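Local coordinates for protein polyphosphate kinase (Porphyromonas gingivalis, PDB 2O8R) that probably catalyses the reversible transfer of the terminal phosphate of ATP to build long-chain polyphosphate, using magnesium as cofactor, at residues W17-E22 with S661-I666; K655-D660 with N665-N670; R23-A28 with D95-R100. The protein carries 3 engineered substitutions. All blocks are in the same frame, centred on the assembly; numbering follows the deposited sequence.

Interaction 1 (W17-E22 with S661-I666); sequences WLSFNE and SSLNNI
S19 and N665 meet with their polar groups matched: the carboxamide of N665 turns its ND2 toward the helix and donates to S19 O (2.8 Å, N-H...O 152°). The acceptor lies close to the amide plane of N665, while ND2 itself is tilted from the carbonyl plane of S19. Beside this bond a second runs the other way, S19 OG donating to L663 O over 2.7 Å. The serine hydroxyl gets there because it sits opposite the backbone N, beside the carbonyl carbon (chi1 -174°), and points across the gap from the helix surface. Serine suits the place, its short arm reaching a backbone oxygen without holding the turn at a distance. The helix is 13-29 of the N-terminal domain, and the partner is the turn and second strand of the hairpin 657-667 in the PLD-like C-terminal domain 2, so two domains far apart in sequence are bonded directly. E22, one turn further along the helix, crosses N665 at a slant: its CG lies 3.9 Å from N665 ND2, and the carboxylate and amide planes are 26° apart. Its charged end belongs mainly to a salt bridge from OE2 to R93, while OE1 accepts from a water that is also weakly bonded to N665 N. R589 donates to both N665 OD1 and S19 OG, fixing the amide's rotation from its other end.

Interaction 2 (K655-D660 with N665-N670); sequences KACRID and NIYKHN
First torsions of -75° in C657 and -81° in Y667 bring SG over the tyrosine ring; the two residues are directly opposite in the antiparallel register and therefore share a face of the strand pair. SG lies 3.9 Å from the ring centroid, displaced toward the rim near CD1: a Cys sulfur-aromatic contact. R658 turns the opposite way, its CG set between the backbone N and the carbonyl carbon (chi1 73°), and the extended chain then passes over I666. One guanidinium face is covered by the isoleucine, whose CG2 is 3.7 Å from R658 NH2; a long arginine can bury its methylenes here while its charge stays at the exposed surface. The backbone beneath is an antiparallel beta hairpin, 657-659 with 665-667, whose second strand is one of the two edge strands, within this chain, of the mixed sheet of C-terminal domain 2. R658 and I666 form its hydrogen-bonded pair, R658 N to I666 O at 2.6 Å and I666 N to R658 O at 2.9 Å. C657 with Y667 and I659 with N665 are non-hydrogen-bonded pairs, and R23 of helix 13-29 packs against their face. There I659 CD1 packs beside N665 OD1, which R589 NH1 hydrogen-bonds. Past the strand end, K668 N donates to A656 O (3.0 Å), and its aliphatic chain folds back, CD 3.8 Å from A656 CB, before NZ reaches T588. D660 crosses I666 at about a right angle, OD2 lying against its CG1 and CD1, while OD1 accepts from S662 N and N664 N.

Interaction 3 (R23-A28 with D95-R100); sequences RVLMEA and DELYYR
The ring of Y98 receives L25 at a slant, neither squarely over a face nor at the edge, with L25 CD1 3.8 Å from Y98 CD1. F45 of helix 35-63 meets the same ring with planes about 40° apart, so the ring has both an aliphatic and an aromatic neighbour. Its hydroxyl makes weak hydrogen bonds with S46 OG and L42 O, and a bound sulfate, probably from the crystallisation liquor, lies about 3 Å from the nearest atom of the tyrosine side chain. The contact proper is between leucines. The L25 and L97 side chains run antiparallel past one another, and their CD2 methyls come within 3.6 Å. With CG turned away from the backbone N (chi1 -168°), L25 extends toward helix 83-112, CD2 meeting L97 and CD1 meeting Y98. A branched leucine suits this fork. This is one point at which helices 13-29 and 83-112 pack in the helical N-terminal domain. On another side of helix 13-29, R23 and E27 stand one turn apart: R23 NH2 meets the anti lone pair of E27 OE2 in a salt bridge of 2.9 Å, tilted 26° from the guanidinium plane. E27 OE1 also pairs with K655, and R23 NH2 with K655 O, so this buried carboxylate has two basic partners and would be expected to remain ionised. No hydrogen bond joins 23-28 to 95-100, so this part of the interface rests on apolar packing; a turn earlier the same two helices are tied by polar bonds from L18 and E22 to R93 and Q94.

Overall arrangement
From the N terminus, helix 13-29 enters both long-range contacts with consecutive segments. Interaction 3 closes first, when helix 83-112 returns to 23-28 after 66 residues, all within the N-terminal domain. Interaction 1 spans 638 intervening residues and encloses that smaller loop. Interaction 2 is a local hairpin closing over four residues; it opens before the far end of interaction 1 and finishes after it, so the two cross and share N665 and I666. Helix 13-29 is therefore sandwiched between helix 83-112 and the hairpin at the sheet edge of C-terminal domain 2. Interactions 2 and 3 also meet directly, through side chains of helix 13-29 at residue 655.

Interaction 1 (W17-E22 with S661-I666)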
loop_
_atom_site.group_PDB
_atom_site.type_symbol
_atom_site.label_atom_id
_atom_site.label_comp_id
_atom_site.label_asym_id
_atom_site.label_seq_id
_atom_site.Cartn_x
_atom_site.Cartn_y
_atom_site.Cartn_z
ATOM N N TRP A 17 31.066 0.807 9.261
ATOM C CA TRP A 17 29.667 0.421 9.089
ATOM C C TRP A 17 29.442 -1.005 9.535
ATOM O O TRP A 17 28.512 -1.279 10.280
ATOM C CB TRP A 17 29.180 0.577 7.656
ATOM C CG TRP A 17 27.706 0.323 7.546
ATOM C CD1 TRP A 17 26.704 1.245 7.680
ATOM C CD2 TRP A 17 27.063 -0.931 7.295
ATOM N NE1 TRP A 17 25.486 0.647 7.524
ATOM C CE2 TRP A 17 25.673 -0.690 7.287
ATOM C CE3 TRP A 17 27.526 -2.238 7.082
ATOM C CZ2 TRP A 17 24.735 -1.705 7.069
ATOM C CZ3 TRP A 17 26.601 -3.239 6.860
ATOM C CH2 TRP A 17 25.213 -2.967 6.860
ATOM N N LEU A 18 30.299 -1.909 9.072
ATOM C CA LEU A 18 30.183 -3.325 9.402
ATOM C C LEU A 18 30.224 -3.558 10.903
ATOM O O LEU A 18 29.586 -4.469 11.423
ATOM C CB LEU A 18 31.250 -4.140 8.660
ATOM C CG LEU A 18 30.940 -4.320 7.165
ATOM C CD1 LEU A 18 32.143 -4.825 6.375
ATOM C CD2 LEU A 18 29.733 -5.235 6.954
ATOM N N SER A 19 30.947 -2.691 11.598
ATOM C CA SER A 19 31.000 -2.701 13.051
ATOM C C SER A 19 29.621 -2.439 13.650
ATOM O O SER A 19 29.228 -3.059 14.642
ATOM C CB SER A 19 31.991 -1.636 13.527
ATOM O OG SER A 19 32.171 -1.692 14.922
ATOM N N PHE A 20 28.898 -1.509 13.032
ATOM C CA PHE A 20 27.546 -1.161 13.444
ATOM C C PHE A 20 26.618 -2.355 13.258
ATOM O O PHE A 20 25.838 -2.687 14.151
ATOM C CB PHE A 20 27.072 0.070 12.665
ATOM C CG PHE A 20 25.590 0.173 12.510
ATOM C CD1 PHE A 20 24.778 0.456 13.605
ATOM C CD2 PHE A 20 25.002 0.023 11.254
ATOM C CE1 PHE A 20 23.401 0.562 13.463
ATOM C CE2 PHE A 20 23.625 0.124 11.094
ATOM C CZ PHE A 20 22.821 0.396 12.197
ATOM N N ASN A 21 26.722 -3.030 12.122
ATOM C CA ASN A 21 25.846 -4.163 11.896
ATOM C C ASN A 21 26.206 -5.351 12.779
ATOM O O ASN A 21 25.332 -6.139 13.133
ATOM C CB ASN A 21 25.737 -4.539 10.420
ATOM C CG ASN A 21 24.296 -4.771 9.988
ATOM O OD1 ASN A 21 23.359 -4.187 10.541
ATOM N ND2 ASN A 21 24.113 -5.627 8.996
ATOM N N GLU A 22 27.476 -5.449 13.170
ATOM C CA GLU A 22 27.889 -6.396 14.212
ATOM C C GLU A 22 27.121 -6.148 15.524
ATOM O O GLU A 22 26.638 -7.087 16.156
ATOM C CB GLU A 22 29.393 -6.298 14.453
ATOM C CG GLU A 22 29.903 -7.049 15.680
ATOM C CD GLU A 22 30.786 -8.256 15.353
ATOM O OE1 GLU A 22 31.397 -8.795 16.304
ATOM O OE2 GLU A 22 30.878 -8.666 14.169
ATOM N N SER A 661 39.847 0.878 19.386
ATOM C CA SER A 661 40.609 1.165 18.178
ATOM C C SER A 661 40.583 0.019 17.184
ATOM O O SER A 661 40.944 0.203 16.032
ATOM C CB SER A 661 42.050 1.548 18.519
ATOM O OG SER A 661 42.524 0.857 19.667
ATOM N N SER A 662 40.133 -1.158 17.610
ATOM C CA SER A 662 39.963 -2.269 16.676
ATOM C C SER A 662 38.513 -2.419 16.200
ATOM O O SER A 662 38.114 -3.488 15.723
ATOM C CB SER A 662 40.459 -3.564 17.299
ATOM O OG SER A 662 41.780 -3.407 17.776
ATOM N N LEU A 663 37.745 -1.337 16.322
ATOM C CA LEU A 663 36.319 -1.282 15.934
ATOM C C LEU A 663 35.382 -2.229 16.717
ATOM O O LEU A 663 34.296 -2.585 16.239
ATOM C CB LEU A 663 36.140 -1.446 14.409
ATOM C CG LEU A 663 36.322 -0.190 13.540
ATOM C CD1 LEU A 663 36.216 -0.533 12.077
ATOM C CD2 LEU A 663 35.318 0.911 13.871
ATOM N N ASN A 664 35.785 -2.625 17.922
ATOM C CA ASN A 664 34.983 -3.578 18.671
ATOM C C ASN A 664 33.920 -2.931 19.512
ATOM O O ASN A 664 34.127 -1.855 20.088
ATOM C CB ASN A 664 35.849 -4.464 19.546
ATOM C CG ASN A 664 36.630 -5.456 18.753
ATOM O OD1 ASN A 664 36.065 -6.379 18.173
ATOM N ND2 ASN A 664 37.941 -5.281 18.718
ATOM N N ASN A 665 32.780 -3.610 19.572
ATOM C CA ASN A 665 31.661 -3.185 20.384
ATOM C C ASN A 665 31.811 -3.809 21.768
ATOM O O ASN A 665 31.648 -5.022 21.948
ATOM C CB ASN A 665 30.360 -3.607 19.722
ATOM C CG ASN A 665 30.057 -2.819 18.449
ATOM O OD1 ASN A 665 29.786 -1.619 18.505
ATOM N ND2 ASN A 665 30.062 -3.505 17.298
ATOM N N ILE A 666 32.169 -2.977 22.737
ATOM C CA ILE A 666 32.373 -3.444 24.096
ATOM C C ILE A 666 31.264 -2.909 25.010
ATOM O O ILE A 666 31.132 -1.697 25.183
ATOM C CB ILE A 666 33.760 -3.002 24.640
ATOM C CG1 ILE A 666 34.871 -3.230 23.613
ATOM C CG2 ILE A 666 34.095 -3.767 25.862
ATOM C CD1 ILE A 666 35.077 -4.670 23.261
HETATM O O HOH W 1 32.338 -6.472 17.807
#

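Interaction 2 (K655-D660 with N665-N670)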
loop_
_atom_site.group_PDB
_atom_site.type_symbol
_atom_site.label_atom_id
_atom_site.label_comp_id
_atom_site.label_asym_id
_atom_site.label_seq_id
_atom_site.Cartn_x
_atom_site.Cartn_y
_atom_site.Cartn_z
ATOM N N LYS A 655 22.757 -1.500 27.519
ATOM C CA LYS A 655 22.792 -1.608 26.062
ATOM C C LYS A 655 24.011 -0.930 25.464
ATOM O O LYS A 655 24.512 -1.364 24.428
ATOM C CB LYS A 655 21.507 -1.037 25.428
ATOM C CG LYS A 655 20.256 -1.897 25.695
ATOM C CD LYS A 655 20.541 -3.367 25.404
ATOM C CE LYS A 655 19.390 -4.268 25.787
ATOM N NZ LYS A 655 18.364 -4.369 24.709
ATOM N N ALA A 656 24.475 0.133 26.123
ATOM C CA ALA A 656 25.558 0.974 25.602
ATOM C C ALA A 656 26.826 0.203 25.394
ATOM O O ALA A 656 27.194 -0.656 26.207
ATOM C CB ALA A 656 25.838 2.157 26.525
ATOM N N CYS A 657 27.515 0.498 24.297
ATOM C CA CYS A 657 28.818 -0.100 24.030
ATOM C C CYS A 657 29.863 0.969 23.729
ATOM O O CYS A 657 29.578 1.955 23.048
ATOM C CB CYS A 657 28.726 -1.085 22.863
ATOM S SG CYS A 657 27.935 -2.658 23.275
ATOM N N ARG A 658 31.072 0.771 24.242
ATOM C CA ARG A 658 32.170 1.658 23.948
ATOM C C ARG A 658 32.901 1.010 22.800
ATOM O O ARG A 658 32.898 -0.212 22.662
ATOM C CB ARG A 658 33.072 1.898 25.166
ATOM C CG ARG A 658 33.943 0.735 25.536
ATOM C CD ARG A 658 34.834 1.042 26.732
ATOM N NE ARG A 658 35.350 -0.207 27.297
ATOM C CZ ARG A 658 36.472 -0.802 26.896
ATOM N NH1 ARG A 658 37.230 -0.247 25.946
ATOM N NH2 ARG A 658 36.846 -1.945 27.458
ATOM N N ILE A 659 33.455 1.853 21.942
ATOM C CA ILE A 659 34.202 1.421 20.779
ATOM C C ILE A 659 35.689 1.472 21.104
ATOM O O ILE A 659 36.171 2.401 21.773
ATOM C CB ILE A 659 33.916 2.356 19.576
ATOM C CG1 ILE A 659 32.410 2.461 19.316
ATOM C CG2 ILE A 659 34.647 1.890 18.330
ATOM C CD1 ILE A 659 31.737 1.142 19.046
ATOM N N ASP A 660 36.428 0.477 20.642
ATOM C CA ASP A 660 37.873 0.565 20.749
ATOM C C ASP A 660 38.520 0.824 19.390
ATOM O O ASP A 660 37.828 0.962 18.373
ATOM C CB ASP A 660 38.448 -0.672 21.433
ATOM C CG ASP A 660 38.133 -1.956 20.695
ATOM O OD1 ASP A 660 38.274 -2.021 19.452
ATOM O OD2 ASP A 660 37.764 -2.924 21.379
ATOM N N ASN A 665 32.780 -3.610 19.572
ATOM C CA ASN A 665 31.661 -3.185 20.384
ATOM C C ASN A 665 31.811 -3.809 21.768
ATOM O O ASN A 665 31.648 -5.022 21.948
ATOM C CB ASN A 665 30.360 -3.607 19.722
ATOM C CG ASN A 665 30.057 -2.819 18.449
ATOM O OD1 ASN A 665 29.786 -1.619 18.505
ATOM N ND2 ASN A 665 30.062 -3.505 17.298
ATOM N N ILE A 666 32.169 -2.977 22.737
ATOM C CA ILE A 666 32.373 -3.444 24.096
ATOM C C ILE A 666 31.264 -2.909 25.010
ATOM O O ILE A 666 31.132 -1.697 25.183
ATOM C CB ILE A 666 33.760 -3.002 24.640
ATOM C CG1 ILE A 666 34.871 -3.230 23.613
ATOM C CG2 ILE A 666 34.095 -3.767 25.862
ATOM C CD1 ILE A 666 35.077 -4.670 23.261
ATOM N N TYR A 667 30.469 -3.821 25.572
ATOM C CA TYR A 667 29.390 -3.473 26.506
ATOM C C TYR A 667 29.935 -2.792 27.745
ATOM O O TYR A 667 30.862 -3.288 28.389
ATOM C CB TYR A 667 28.612 -4.711 26.978
ATOM C CG TYR A 667 27.558 -5.257 26.052
ATOM C CD1 TYR A 667 26.333 -4.606 25.879
ATOM C CD2 TYR A 667 27.768 -6.455 25.378
ATOM C CE1 TYR A 667 25.358 -5.129 25.026
ATOM C CE2 TYR A 667 26.800 -6.983 24.521
ATOM C CZ TYR A 667 25.602 -6.321 24.350
ATOM O OH TYR A 667 24.658 -6.869 23.502
ATOM N N LYS A 668 29.323 -1.674 28.098
ATOM C CA LYS A 668 29.708 -0.932 29.283
ATOM C C LYS A 668 29.066 -1.460 30.570
ATOM O O LYS A 668 28.639 -0.675 31.415
ATOM C CB LYS A 668 29.390 0.536 29.053
ATOM C CG LYS A 668 30.067 1.038 27.778
ATOM C CD LYS A 668 29.556 2.389 27.321
ATOM C CE LYS A 668 29.849 3.453 28.344
ATOM N NZ LYS A 668 29.617 4.794 27.740
ATOM N N HIS A 669 29.017 -2.789 30.714
ATOM C CA HIS A 669 28.387 -3.444 31.868
ATOM C C HIS A 669 29.166 -3.192 33.139
ATOM O O HIS A 669 30.391 -3.165 33.106
ATOM C CB HIS A 669 28.319 -4.958 31.665
ATOM C CG HIS A 669 27.413 -5.382 30.559
ATOM N ND1 HIS A 669 26.318 -4.637 30.168
ATOM C CD2 HIS A 669 27.422 -6.484 29.776
ATOM C CE1 HIS A 669 25.709 -5.251 29.170
ATOM N NE2 HIS A 669 26.354 -6.375 28.914
ATOM N N ASN A 670 28.458 -3.048 34.258
ATOM C CA ASN A 670 29.108 -2.797 35.541
ATOM C C ASN A 670 28.236 -3.126 36.756
ATOM O O ASN A 670 27.519 -2.264 37.264
ATOM C CB ASN A 670 29.563 -1.341 35.596
ATOM C CG ASN A 670 30.543 -1.067 36.720
ATOM O OD1 ASN A 670 30.311 -1.417 37.880
ATOM N ND2 ASN A 670 31.638 -0.406 36.380
#

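Interaction 3 (R23-A28 with D95-R100)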
loop_
_atom_site.group_PDB
_atom_site.type_symbol
_atom_site.label_atom_id
_atom_site.label_comp_id
_atom_site.label_asym_id
_atom_site.label_seq_id
_atom_site.Cartn_x
_atom_site.Cartn_y
_atom_site.Cartn_z
ATOM N N ARG A 23 26.992 -4.884 15.921
ATOM C CA ARG A 23 26.256 -4.538 17.131
ATOM C C ARG A 23 24.751 -4.853 17.023
ATOM O O ARG A 23 24.095 -5.159 18.028
ATOM C CB ARG A 23 26.488 -3.073 17.479
ATOM C CG ARG A 23 25.653 -2.560 18.632
ATOM C CD ARG A 23 25.997 -3.267 19.926
ATOM N NE ARG A 23 25.126 -2.823 21.007
ATOM C CZ ARG A 23 24.073 -3.500 21.451
ATOM N NH1 ARG A 23 23.753 -4.659 20.900
ATOM N NH2 ARG A 23 23.345 -3.021 22.451
ATOM N N VAL A 24 24.211 -4.778 15.806
ATOM C CA VAL A 24 22.821 -5.170 15.555
ATOM C C VAL A 24 22.685 -6.687 15.737
ATOM O O VAL A 24 21.781 -7.167 16.425
ATOM C CB VAL A 24 22.344 -4.729 14.148
ATOM C CG1 VAL A 24 20.917 -5.178 13.898
ATOM C CG2 VAL A 24 22.423 -3.226 14.020
ATOM N N LEU A 25 23.614 -7.428 15.141
ATOM C CA LEU A 25 23.704 -8.873 15.336
ATOM C C LEU A 25 23.826 -9.245 16.814
ATOM O O LEU A 25 23.312 -10.271 17.241
ATOM C CB LEU A 25 24.880 -9.451 14.543
ATOM C CG LEU A 25 24.955 -10.973 14.401
ATOM C CD1 LEU A 25 23.587 -11.576 14.188
ATOM C CD2 LEU A 25 25.861 -11.345 13.254
HETATM N N MSE A 26 24.505 -8.408 17.593
HETATM C CA MSE A 26 24.639 -8.655 19.023
HETATM C C MSE A 26 23.326 -8.560 19.797
HETATM O O MSE A 26 23.109 -9.357 20.719
HETATM C CB MSE A 26 25.685 -7.744 19.630
HETATM C CG MSE A 26 27.084 -8.218 19.341
HETATM SE SE MSE A 26 28.420 -6.819 19.547
HETATM C CE MSE A 26 29.999 -7.990 19.545
ATOM N N GLU A 27 22.454 -7.613 19.431
ATOM C CA GLU A 27 21.147 -7.525 20.075
ATOM C C GLU A 27 20.455 -8.857 19.959
ATOM O O GLU A 27 19.826 -9.313 20.912
ATOM C CB GLU A 27 20.269 -6.445 19.470
ATOM C CG GLU A 27 20.562 -5.055 19.984
ATOM C CD GLU A 27 20.046 -4.828 21.386
ATOM O OE1 GLU A 27 18.988 -5.380 21.715
ATOM O OE2 GLU A 27 20.688 -4.089 22.156
ATOM N N ALA A 28 20.608 -9.491 18.799
ATOM C CA ALA A 28 20.040 -10.809 18.577
ATOM C C ALA A 28 20.611 -11.866 19.528
ATOM O O ALA A 28 19.890 -12.764 19.953
ATOM C CB ALA A 28 20.235 -11.216 17.155
ATOM N N ASP A 95 28.086 -13.877 9.166
ATOM C CA ASP A 95 27.155 -14.889 8.727
ATOM C C ASP A 95 27.201 -16.114 9.627
ATOM O O ASP A 95 26.160 -16.627 10.020
ATOM C CB ASP A 95 27.463 -15.288 7.291
ATOM C CG ASP A 95 26.308 -16.006 6.632
ATOM O OD1 ASP A 95 25.146 -15.585 6.839
ATOM O OD2 ASP A 95 26.563 -16.986 5.903
ATOM N N GLU A 96 28.409 -16.561 9.964
ATOM C CA GLU A 96 28.588 -17.731 10.810
ATOM C C GLU A 96 28.032 -17.499 12.205
ATOM O O GLU A 96 27.384 -18.380 12.791
ATOM C CB GLU A 96 30.061 -18.089 10.904
ATOM C CG GLU A 96 30.644 -18.655 9.626
ATOM C CD GLU A 96 32.067 -19.150 9.810
ATOM O OE1 GLU A 96 32.536 -19.219 10.972
ATOM O OE2 GLU A 96 32.712 -19.473 8.791
ATOM N N LEU A 97 28.297 -16.311 12.734
ATOM C CA LEU A 97 27.685 -15.885 13.981
ATOM C C LEU A 97 26.150 -15.919 13.907
ATOM O O LEU A 97 25.503 -16.491 14.791
ATOM C CB LEU A 97 28.172 -14.484 14.346
ATOM C CG LEU A 97 27.586 -13.834 15.594
ATOM C CD1 LEU A 97 27.796 -14.706 16.831
ATOM C CD2 LEU A 97 28.224 -12.489 15.773
ATOM N N TYR A 98 25.590 -15.315 12.853
ATOM C CA TYR A 98 24.146 -15.269 12.623
ATOM C C TYR A 98 23.491 -16.648 12.746
ATOM O O TYR A 98 22.508 -16.820 13.471
ATOM C CB TYR A 98 23.877 -14.685 11.237
ATOM C CG TYR A 98 22.452 -14.253 10.946
ATOM C CD1 TYR A 98 22.105 -12.905 10.943
ATOM C CD2 TYR A 98 21.468 -15.182 10.619
ATOM C CE1 TYR A 98 20.812 -12.498 10.649
ATOM C CE2 TYR A 98 20.166 -14.783 10.328
ATOM C CZ TYR A 98 19.848 -13.446 10.341
ATOM O OH TYR A 98 18.559 -13.059 10.053
ATOM N N TYR A 99 24.048 -17.632 12.051
ATOM C CA TYR A 99 23.471 -18.968 12.074
ATOM C C TYR A 99 23.622 -19.687 13.415
ATOM O O TYR A 99 22.734 -20.440 13.823
ATOM C CB TYR A 99 23.995 -19.794 10.909
ATOM C CG TYR A 99 23.292 -19.468 9.604
ATOM C CD1 TYR A 99 22.103 -20.107 9.243
ATOM C CD2 TYR A 99 23.805 -18.516 8.736
ATOM C CE1 TYR A 99 21.454 -19.809 8.049
ATOM C CE2 TYR A 99 23.164 -18.214 7.540
ATOM C CZ TYR A 99 21.995 -18.859 7.207
ATOM O OH TYR A 99 21.384 -18.557 6.022
ATOM N N ARG A 100 24.731 -19.428 14.104
ATOM C CA ARG A 100 24.902 -19.887 15.473
ATOM C C ARG A 100 23.787 -19.344 16.363
ATOM O O ARG A 100 23.146 -20.100 17.077
ATOM C CB ARG A 100 26.281 -19.505 16.019
ATOM C CG ARG A 100 27.310 -20.614 15.911
ATOM C CD ARG A 100 28.613 -20.239 16.595
ATOM N NE ARG A 100 29.443 -19.387 15.750
ATOM C CZ ARG A 100 29.873 -18.174 16.080
ATOM N NH1 ARG A 100 29.575 -17.650 17.263
ATOM N NH2 ARG A 100 30.616 -17.487 15.220
#